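Local coordinates for protein DNA-(apurinic or apyrimidinic site) endonuclease 2 (PDB 6WCD) that cleaves DNA 3' to 5' as an exonuclease and, weakly, incises the backbone at abasic sites during base excision repair, at residues L42-P45 with S46-E50; L320-K323 with Y324-E327. One frame throughout, in Å; residues are numbered along the deposited sequence.

Both contacts are local turns on the same flank of the catalytic domain, a nuclease fold of the DNase I-like clan, with centres about 10 Å apart. Interaction 1 comes first along the chain, in the short helix 44-47 that leads into strand 53-57; interaction 2 follows much later, in the C-terminal segment beyond strand 310-312. Strand 53-57, at the border of the six-stranded sheet, is their common neighbour: S54 bonds to A47 from one turn and to T322 from the other. I48 also packs against T322 and K323. The C-terminal segment is thereby laid over the helix and the sheet edge, away from the magnesium site.

Interaction 1 of 2, residues L42-P45 with S46-E50; sequences LDEP and SAIVE. With EDO (1,2-ethanediol), chain E.
D43 holds the N-cap position of the short helix 44-47, and its carboxylate receives the hydroxyl of S46, three residues on. S46 OG donates to D43 OD2 at 2.7 Å, coming from above the carboxylate plane, 53° out of it, instead of lying in that plane. The D43 side chain is placed for this by a first torsion of -164°, which sets CG opposite the backbone N. S46 turns its hydroxyl back beside its own amide, where it meets the acid. The D43 carbonyl adds two weak bonds, from the amides of S46 and A47. Its neighbour, E44 O, is gripped by two donors: A47 N at 3.1 Å, steeply above the carbonyl plane, and I48 N at 2.9 Å, nearly in line with the C=O bond and with a straight N-H angle of 164°. I48 already leaves helical geometry, so this second bond marks the end of the single turn. Beyond it, a water donates to P45 O at 2.7 Å and to I48 O, tying the turn to the outgoing chain. Alongside, the E44 CG methylene lies 4.2 Å from I48 CD1, a loose apolar touch. The other oxygen of the D43 carboxylate makes a salt bridge with R12, so one carboxylate serves both the S46 hydroxyl and the R12 guanidinium. An alanine at D43 is likely to leave that hydroxyl and that guanidinium without their shared acceptor, the hydroxyl then free to turn. S46 also packs on I11 and R12, while V49 leans on L18 and K19 of helix 18-25. A47 O accepts from S54 OG, fastening the turn to strand 53-57.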
loop_
_atom_site.group_PDB
_atom_site.type_symbol
_atom_site.label_atom_id
_atom_site.label_comp_id
_atom_site.label_asym_id
_atom_site.label_seq_id
_atom_site.Cartn_x
_atom_site.Cartn_y
_atom_site.Cartn_z
ATOM N N LEU A 42 4.743 19.159 -10.800
ATOM C CA LEU A 42 4.737 18.841 -12.251
ATOM C C LEU A 42 5.766 17.763 -12.618
ATOM O O LEU A 42 6.393 17.819 -13.692
ATOM C CB LEU A 42 4.958 20.083 -13.089
ATOM C CG LEU A 42 4.090 21.319 -12.815
ATOM C CD1 LEU A 42 4.534 22.554 -13.581
ATOM C CD2 LEU A 42 2.652 20.965 -13.125
ATOM N N ASP A 43 5.893 16.766 -11.761
ATOM C CA ASP A 43 6.954 15.748 -11.884
ATOM C C ASP A 43 6.504 14.612 -12.781
ATOM O O ASP A 43 6.246 13.488 -12.352
ATOM C CB ASP A 43 7.394 15.256 -10.511
ATOM C CG ASP A 43 8.711 14.530 -10.577
ATOM O OD1 ASP A 43 9.208 14.395 -11.731
ATOM O OD2 ASP A 43 9.212 14.074 -9.506
ATOM N N GLU A 44 6.471 14.921 -14.075
ATOM C CA GLU A 44 6.035 13.950 -15.067
ATOM C C GLU A 44 6.919 12.725 -15.064
ATOM O O GLU A 44 6.385 11.606 -15.163
ATOM C CB GLU A 44 6.009 14.618 -16.438
ATOM C CG GLU A 44 5.328 13.746 -17.472
ATOM C CD GLU A 44 5.448 14.340 -18.869
ATOM O OE1 GLU A 44 6.567 14.744 -19.244
ATOM O OE2 GLU A 44 4.426 14.409 -19.583
ATOM N N PRO A 45 8.235 12.831 -14.925
ATOM C CA PRO A 45 9.052 11.593 -14.961
ATOM C C PRO A 45 8.772 10.651 -13.820
ATOM O O PRO A 45 9.018 9.456 -13.971
ATOM C CB PRO A 45 10.488 12.126 -14.918
ATOM C CG PRO A 45 10.392 13.505 -15.554
ATOM C CD PRO A 45 9.052 14.050 -15.025
ATOM N N SER A 46 8.324 11.131 -12.662
ATOM C CA SER A 46 8.021 10.259 -11.547
ATOM C C SER A 46 6.638 9.667 -11.674
ATOM O O SER A 46 6.359 8.670 -11.005
ATOM C CB SER A 46 8.165 11.027 -10.249
ATOM O OG SER A 46 9.508 11.396 -10.008
ATOM N N ALA A 47 5.767 10.249 -12.457
ATOM C CA ALA A 47 4.376 9.803 -12.544
ATOM C C ALA A 47 4.109 8.943 -13.757
ATOM O O ALA A 47 3.309 8.001 -13.659
ATOM C CB ALA A 47 3.449 11.015 -12.561
ATOM N N ILE A 48 4.721 9.222 -14.894
ATOM C CA ILE A 48 4.437 8.542 -16.151
ATOM C C ILE A 48 5.692 7.793 -16.555
ATOM O O ILE A 48 6.738 8.401 -16.847
ATOM C CB ILE A 48 3.960 9.530 -17.218
ATOM C CG1 ILE A 48 2.597 10.072 -16.756
ATOM C CG2 ILE A 48 3.741 8.808 -18.562
ATOM C CD1 ILE A 48 2.018 11.121 -17.624
ATOM N N VAL A 49 5.619 6.457 -16.539
ATOM C CA VAL A 49 6.756 5.623 -16.859
ATOM C C VAL A 49 6.388 4.702 -18.014
ATOM O O VAL A 49 5.342 4.025 -17.959
ATOM C CB VAL A 49 7.167 4.787 -15.615
ATOM C CG1 VAL A 49 8.344 3.953 -15.940
ATOM C CG2 VAL A 49 7.488 5.708 -14.445
ATOM N N GLU A 50 7.259 4.630 -18.990
ATOM C CA GLU A 50 7.053 3.754 -20.152
ATOM C C GLU A 50 6.828 2.318 -19.694
ATOM O O GLU A 50 7.608 1.783 -18.903
ATOM C CB GLU A 50 8.259 3.809 -21.077
ATOM C CG GLU A 50 8.060 3.001 -22.343
ATOM C CD GLU A 50 9.337 2.898 -23.164
ATOM O OE1 GLU A 50 10.219 3.766 -23.001
ATOM O OE2 GLU A 50 9.460 1.937 -23.956
HETATM C C1 EDO E . 9.093 -1.588 -21.796
HETATM O O1 EDO E . 10.222 -0.812 -22.220
HETATM C C2 EDO E . 7.822 -0.994 -22.396
HETATM O O2 EDO E . 6.771 -1.971 -22.358
HETATM O O HOH W 1 9.679 8.308 -16.300
#

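Interaction 2 of 2, residues L320-K323 with Y324-E327; sequences LCTK and YLPE
K323 lies lengthwise over one face of the Y324 ring, its aliphatic chain running the same way as the tyrosine. The pair sits in a short 3-10 turn of the C-terminal segment, which packs beside strand 53-57 of the nuclease fold. K323 CG stands 4.0 Å from the ring centroid, only 5° off the ring normal, a CH-pi contact over the middle of the face. Its first torsion of 72° puts CG between the backbone N and the carbonyl carbon, and the extended chain beyond then carries CE to 3.5 Å from Y324 OH. The methylenes, not the ammonium, therefore do the covering. C321 meets the ring as well, its CB 3.9 Å from CD2. The phenol oxygen is held at the far end of the ring by hydrogen bonds with C317 O and K316 NZ, which would limit its swing. Two backbone bonds close the turn in 3-10 fashion, each spanning three residues: Y324 N to C321 O at 3.1 Å and L325 N to T322 O at 3.0 Å, both nearly straight at the hydrogen, although each donor stands above the plane of the carbonyl it meets. L325 folds back beside that second bond and brings CD1 to 4.1 Å from T322 CB. The T322 hydroxyl looks to another part of the fold, bonding S54 OG and, weakly, A47 O, while its backbone is hydrogen-bonded to S54 too. L325 and P326 rest on R39, and E327 forms a salt bridge with the same arginine. Where the chain leaves the turn, one water bridges its backbone, donating to K323 O at 2.7 Å and to L325 O at 2.8 Å.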
loop_
_atom_site.group_PDB
_atom_site.type_symbol
_atom_site.label_atom_id
_atom_site.label_comp_id
_atom_site.label_asym_id
_atom_site.label_seq_id
_atom_site.Cartn_x
_atom_site.Cartn_y
_atom_site.Cartn_z
ATOM N N LEU A 320 -8.587 8.013 -13.109
ATOM C CA LEU A 320 -7.578 8.422 -12.145
ATOM C C LEU A 320 -6.181 8.311 -12.727
ATOM O O LEU A 320 -5.247 8.857 -12.158
ATOM C CB LEU A 320 -7.651 7.581 -10.875
ATOM C CG LEU A 320 -6.737 7.927 -9.722
ATOM C CD1 LEU A 320 -6.944 9.354 -9.231
ATOM C CD2 LEU A 320 -6.981 6.971 -8.554
ATOM N N CYS A 321 -6.018 7.616 -13.817
ATOM C CA CYS A 321 -4.674 7.400 -14.343
ATOM C C CYS A 321 -3.965 8.742 -14.596
ATOM O O CYS A 321 -4.552 9.710 -15.121
ATOM C CB CYS A 321 -4.724 6.605 -15.644
ATOM S SG CYS A 321 -3.135 6.135 -16.317
ATOM N N THR A 322 -2.680 8.787 -14.228
ATOM C CA THR A 322 -1.848 9.968 -14.392
ATOM C C THR A 322 -1.763 10.444 -15.830
ATOM O O THR A 322 -1.522 11.636 -16.084
ATOM C CB THR A 322 -0.441 9.694 -13.877
ATOM O OG1 THR A 322 0.069 8.544 -14.521
ATOM C CG2 THR A 322 -0.408 9.473 -12.385
ATOM N N LYS A 323 -1.962 9.547 -16.805
ATOM C CA LYS A 323 -1.826 9.981 -18.195
ATOM C C LYS A 323 -2.900 10.986 -18.580
ATOM O O LYS A 323 -2.731 11.697 -19.567
ATOM C CB LYS A 323 -1.865 8.776 -19.120
ATOM C CG LYS A 323 -3.191 8.117 -19.291
ATOM C CD LYS A 323 -2.993 6.892 -20.215
ATOM C CE LYS A 323 -4.279 6.291 -20.632
ATOM N NZ LYS A 323 -4.020 5.125 -21.523
ATOM N N TYR A 324 -3.957 11.105 -17.799
ATOM C CA TYR A 324 -5.028 12.023 -18.082
ATOM C C TYR A 324 -4.866 13.356 -17.382
ATOM O O TYR A 324 -5.672 14.264 -17.625
ATOM C CB TYR A 324 -6.365 11.412 -17.685
ATOM C CG TYR A 324 -6.710 10.120 -18.396
ATOM C CD1 TYR A 324 -6.764 10.017 -19.763
ATOM C CD2 TYR A 324 -6.999 8.995 -17.629
ATOM C CE1 TYR A 324 -7.131 8.825 -20.376
ATOM C CE2 TYR A 324 -7.346 7.819 -18.231
ATOM C CZ TYR A 324 -7.392 7.743 -19.570
ATOM O OH TYR A 324 -7.728 6.517 -20.115
ATOM N N LEU A 325 -3.847 13.524 -16.567
ATOM C CA LEU A 325 -3.662 14.791 -15.894
ATOM C C LEU A 325 -3.410 15.894 -16.912
ATOM O O LEU A 325 -2.537 15.744 -17.785
ATOM C CB LEU A 325 -2.501 14.684 -14.888
ATOM C CG LEU A 325 -2.789 13.838 -13.673
ATOM C CD1 LEU A 325 -1.493 13.570 -12.902
ATOM C CD2 LEU A 325 -3.819 14.488 -12.757
ATOM N N PRO A 326 -4.125 17.024 -16.826
ATOM C CA PRO A 326 -3.995 18.061 -17.861
ATOM C C PRO A 326 -2.585 18.622 -17.988
ATOM O O PRO A 326 -2.172 18.992 -19.093
ATOM C CB PRO A 326 -4.972 19.153 -17.397
ATOM C CG PRO A 326 -5.896 18.511 -16.440
ATOM C CD PRO A 326 -5.174 17.296 -15.833
ATOM N N GLU A 327 -1.839 18.684 -16.887
ATOM C CA GLU A 327 -0.481 19.214 -16.955
ATOM C C GLU A 327 0.444 18.350 -17.786
ATOM O O GLU A 327 1.480 18.843 -18.245
ATOM C CB GLU A 327 0.074 19.383 -15.551
ATOM C CG GLU A 327 0.104 18.129 -14.668
ATOM C CD GLU A 327 -1.099 18.008 -13.700
ATOM O OE1 GLU A 327 -0.902 17.518 -12.561
ATOM O OE2 GLU A 327 -2.233 18.362 -14.105
HETATM O O HOH W 2 -2.844 14.332 -20.139
#